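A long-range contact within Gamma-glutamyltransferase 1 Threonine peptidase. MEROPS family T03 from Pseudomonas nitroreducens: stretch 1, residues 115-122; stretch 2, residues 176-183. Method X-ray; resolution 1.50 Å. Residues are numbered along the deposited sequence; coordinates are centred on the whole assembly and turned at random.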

ATOM      1  N   GLU A 115       5.704 -14.868 -19.117  1.00 40.10           N
ATOM      2  CA  GLU A 115       4.661 -15.079 -18.123  1.00 37.43           C
ATOM      3  C   GLU A 115       5.253 -15.311 -16.740  1.00 34.60           C
ATOM      4  O   GLU A 115       6.014 -16.258 -16.522  1.00 37.13           O
ATOM      5  CB  GLU A 115       3.813 -16.284 -18.537  1.00 43.68           C
ATOM      6  CG  GLU A 115       4.601 -17.577 -18.669  1.00 46.63           C
ATOM      7  N   ASN A 116       4.909 -14.425 -15.810  1.00 31.24           N
ATOM      8  CA  ASN A 116       5.172 -14.566 -14.384  1.00 29.38           C
ATOM      9  C   ASN A 116       6.634 -14.393 -14.005  1.00 27.50           C
ATOM     10  O   ASN A 116       6.967 -14.578 -12.831  1.00 27.53           O
ATOM     11  CB  ASN A 116       4.678 -15.926 -13.854  1.00 33.40           C
ATOM     12  CG  ASN A 116       3.174 -16.031 -13.838  1.00 43.27           C
ATOM     13  OD1 ASN A 116       2.466 -15.037 -14.016  1.00 43.15           O
ATOM     14  ND2 ASN A 116       2.670 -17.251 -13.664  1.00 46.68           N
ATOM     15  N   LEU A 117       7.523 -14.048 -14.941  1.00 26.72           N
ATOM     16  CA  LEU A 117       8.927 -13.872 -14.566  1.00 28.47           C
ATOM     17  C   LEU A 117       9.125 -12.687 -13.620  1.00 28.47           C
ATOM     18  O   LEU A 117      10.047 -12.690 -12.790  1.00 24.84           O
ATOM     19  CB  LEU A 117       9.797 -13.711 -15.813  1.00 33.78           C
ATOM     20  CG  LEU A 117      11.299 -13.743 -15.559  1.00 31.22           C
ATOM     21  CD1 LEU A 117      11.767 -15.082 -14.998  1.00 33.58           C
ATOM     22  CD2 LEU A 117      12.029 -13.440 -16.868  1.00 33.17           C
ATOM     23  N   SER A 118       8.284 -11.664 -13.720  1.00 22.77           N
ATOM     24  CA  SER A 118       8.345 -10.533 -12.802  1.00 21.09           C
ATOM     25  C   SER A 118       7.492 -10.753 -11.561  1.00 20.20           C
ATOM     26  O   SER A 118       7.390  -9.850 -10.724  1.00 20.34           O
ATOM     27  CB  SER A 118       7.898  -9.270 -13.542  1.00 26.02           C
ATOM     28  OG  SER A 118       6.541  -9.379 -13.950  1.00 29.45           O
ATOM     29  N   LEU A 119       6.886 -11.940 -11.411  1.00 23.25           N
ATOM     30  CA  LEU A 119       6.050 -12.209 -10.247  1.00 20.45           C
ATOM     31  C   LEU A 119       6.496 -13.384  -9.400  1.00 20.35           C
ATOM     32  O   LEU A 119       6.207 -13.410  -8.197  1.00 19.13           O
ATOM     33  CB  LEU A 119       4.605 -12.472 -10.683  1.00 25.24           C
ATOM     34  CG  LEU A 119       3.819 -11.258 -11.177  1.00 25.32           C
ATOM     35  CD1 LEU A 119       2.492 -11.740 -11.740  1.00 31.59           C
ATOM     36  CD2 LEU A 119       3.607 -10.280 -10.054  1.00 23.40           C
ATOM     37  N   VAL A 120       7.179 -14.362  -9.989  1.00 21.30           N
ATOM     38  CA  VAL A 120       7.505 -15.617  -9.322  1.00 20.45           C
ATOM     39  C   VAL A 120       9.001 -15.846  -9.443  1.00 19.87           C
ATOM     40  O   VAL A 120       9.546 -15.770 -10.542  1.00 23.28           O
ATOM     41  CB  VAL A 120       6.750 -16.798  -9.950  1.00 22.12           C
ATOM     42  CG1 VAL A 120       7.171 -18.100  -9.284  1.00 26.50           C
ATOM     43  CG2 VAL A 120       5.243 -16.546  -9.836  1.00 22.85           C
ATOM     44  N   GLY A 121       9.656 -16.119  -8.323  1.00 21.43           N
ATOM     45  CA  GLY A 121      11.065 -16.469  -8.337  1.00 21.70           C
ATOM     46  C   GLY A 121      11.966 -15.275  -8.063  1.00 22.02           C
ATOM     47  O   GLY A 121      11.527 -14.139  -7.871  1.00 21.71           O
ATOM     48  N   ALA A 122      13.274 -15.554  -8.055  1.00 26.92           N
ATOM     49  CA  ALA A 122      14.192 -14.594  -7.451  1.00 23.04           C
ATOM     50  C   ALA A 122      14.388 -13.351  -8.314  1.00 21.89           C
ATOM     51  O   ALA A 122      14.671 -12.273  -7.781  1.00 22.68           O
ATOM     52  CB  ALA A 122      15.542 -15.238  -7.144  1.00 23.38           C
ATOM     53  N   ALA A 176      -1.025 -21.752  -6.200  1.00 26.72           N
ATOM     54  CA  ALA A 176      -1.415 -21.928  -7.595  1.00 26.80           C
ATOM     55  C   ALA A 176      -0.483 -21.161  -8.524  1.00 27.32           C
ATOM     56  O   ALA A 176      -0.099 -21.661  -9.589  1.00 32.34           O
ATOM     57  CB  ALA A 176      -2.865 -21.476  -7.784  1.00 25.74           C
ATOM     58  N   LEU A 177      -0.105 -19.945  -8.135  1.00 23.79           N
ATOM     59  CA  LEU A 177       0.798 -19.149  -8.961  1.00 26.45           C
ATOM     60  C   LEU A 177       2.212 -19.717  -8.956  1.00 26.88           C
ATOM     61  O   LEU A 177       2.859 -19.783 -10.007  1.00 29.38           O
ATOM     62  CB  LEU A 177       0.828 -17.708  -8.450  1.00 25.85           C
ATOM     63  CG  LEU A 177       1.695 -16.724  -9.234  1.00 25.56           C
ATOM     64  CD1 LEU A 177       1.262 -16.640 -10.689  1.00 33.02           C
ATOM     65  CD2 LEU A 177       1.691 -15.349  -8.583  1.00 32.94           C
ATOM     66  N   PHE A 178       2.717 -20.110  -7.782  1.00 24.27           N
ATOM     67  CA  PHE A 178       4.104 -20.557  -7.681  1.00 25.97           C
ATOM     68  C   PHE A 178       4.311 -21.916  -8.347  1.00 30.09           C
ATOM     69  O   PHE A 178       5.421 -22.223  -8.786  1.00 30.11           O
ATOM     70  CB  PHE A 178       4.569 -20.593  -6.216  1.00 22.71           C
ATOM     71  CG  PHE A 178       4.439 -19.282  -5.493  1.00 19.92           C
ATOM     72  CD1 PHE A 178       4.572 -18.087  -6.167  1.00 18.71           C
ATOM     73  CD2 PHE A 178       4.203 -19.250  -4.108  1.00 20.20           C
ATOM     74  CE1 PHE A 178       4.450 -16.880  -5.485  1.00 20.72           C
ATOM     75  CE2 PHE A 178       4.094 -18.064  -3.435  1.00 20.51           C
ATOM     76  CZ  PHE A 178       4.227 -16.892  -4.113  1.00 18.21           C
ATOM     77  N   ASN A 179       3.271 -22.739  -8.427  1.00 28.93           N
ATOM     78  CA  ASN A 179       3.327 -23.991  -9.173  1.00 36.31           C
ATOM     79  C   ASN A 179       4.631 -24.760  -9.024  1.00 43.07           C
ATOM     80  O   ASN A 179       5.187 -25.231 -10.019  1.00 38.76           O
ATOM     81  CB  ASN A 179       3.148 -23.720 -10.678  1.00 41.09           C
ATOM     82  N   GLY A 180       5.152 -24.887  -7.816  1.00 44.39           N
ATOM     83  CA  GLY A 180       6.372 -25.660  -7.686  1.00 46.01           C
ATOM     84  C   GLY A 180       7.611 -25.078  -8.345  1.00 39.14           C
ATOM     85  O   GLY A 180       8.546 -25.824  -8.645  1.00 45.85           O
ATOM     86  N   LYS A 181       7.662 -23.767  -8.560  1.00 29.76           N
ATOM     87  CA  LYS A 181       8.852 -23.098  -9.080  1.00 29.76           C
ATOM     88  C   LYS A 181       9.717 -22.460  -7.994  1.00 30.71           C
ATOM     89  O   LYS A 181      10.766 -21.883  -8.321  1.00 36.85           O
ATOM     90  CB  LYS A 181       8.445 -22.025 -10.097  1.00 33.06           C
ATOM     91  CG  LYS A 181       7.994 -22.587 -11.437  1.00 38.45           C
ATOM     92  N   THR A 182       9.327 -22.551  -6.722  1.00 26.40           N
ATOM     93  CA  THR A 182      10.073 -21.927  -5.633  1.00 23.11           C
ATOM     94  C   THR A 182      10.054 -22.857  -4.422  1.00 26.48           C
ATOM     95  O   THR A 182       9.454 -23.937  -4.454  1.00 30.78           O
ATOM     96  CB  THR A 182       9.464 -20.585  -5.192  1.00 24.57           C
ATOM     97  OG1 THR A 182       8.234 -20.843  -4.495  1.00 23.04           O
ATOM     98  CG2 THR A 182       9.178 -19.705  -6.378  1.00 24.08           C
ATOM     99  N   ASN A 183      10.688 -22.419  -3.334  1.00 24.08           N
ATOM    100  CA  ASN A 183      10.747 -23.170  -2.084  1.00 26.72           C
ATOM    101  C   ASN A 183       9.647 -22.797  -1.108  1.00 25.92           C
ATOM    102  O   ASN A 183       9.731 -23.155   0.075  1.00 25.76           O
ATOM    103  CB  ASN A 183      12.130 -23.014  -1.451  1.00 25.46           C
ATOM    104  CG  ASN A 183      12.429 -21.587  -1.041  1.00 26.45           C
ATOM    105  OD1 ASN A 183      11.688 -20.663  -1.377  1.00 27.25           O
ATOM    106  ND2 ASN A 183      13.533 -21.401  -0.347  1.00 26.29           N
TER

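This contact is held by shape rather than by polar bonds: no hydrogen bond crosses it among the atoms modelled, and about 275 Å² of surface is buried when both sides are summed. One partner is an irregular loop; the other is the end of a helix that runs on into a turn.

Each backbone is braced from within. In the loop, the carbonyl O of Asn 116 accepts from Leu 119 N at 3.0 Å and from Val 120 N at 2.9 Å, so the chain curls back and Val 120 is held in place. In the second stretch the helix stops at Phe 178, Asn 179 takes positive phi, and a type I' turn from Phe 178 to Lys 181 closes with Lys 181 N to Phe 178 O at 2.7 Å. Gly 180 also has positive phi, a setting that favours glycine. The turn brings Lys 181 and Thr 182 round to the loop, so helix end and turn exit both meet Val 120.

Val 120 is the centre of the contact. Its CA-to-CB bond points toward the other stretch, and chi1 is at t (177°). Val 120 CG2 packs on Leu 177 CG at 3.6 Å, and Val 120 CG1 lies 3.9 Å from Thr 182 CG2 and 4.2 Å from Lys 181 CB; both Val 120 methyls approach Phe 178 CD1, CG2 at 4.0 Å and CG1 at 4.1 Å. A branched side chain thus spans the helix end and the turn exit together.

Leu 177 leaves its backbone sideways, but the t, p rotamer (-178°, 58°) brings its end nearer the loop. Asn 116 ND2 lies 3.3 Å from Leu 177 CD1, a close van der Waals contact. Asn 116 has positive phi; its CA-to-CB bond points toward the second stretch, and chi1 at m places ND2 beside Leu 177. Phe 178 likewise starts sideways; chi1 at m (-57°) and chi2 at -31° leave the edge of its ring to Val 120 CG2, which sits near the ring plane.

Thr 182, with chi1 at p (72°), turns its methyl to the loop: CG2 is also 4.1 Å from Gly 121 N, while OG1 is hydrogen-bonded elsewhere in the structure. Gly 121 has phi/psi of 96/179, where a CB would jam against the carbonyl O of Val 120; its own backbone is reason enough for glycine. The rule to read here is that one beta-branched residue, set by a braced loop, can knit together a helix end and the turn that follows it.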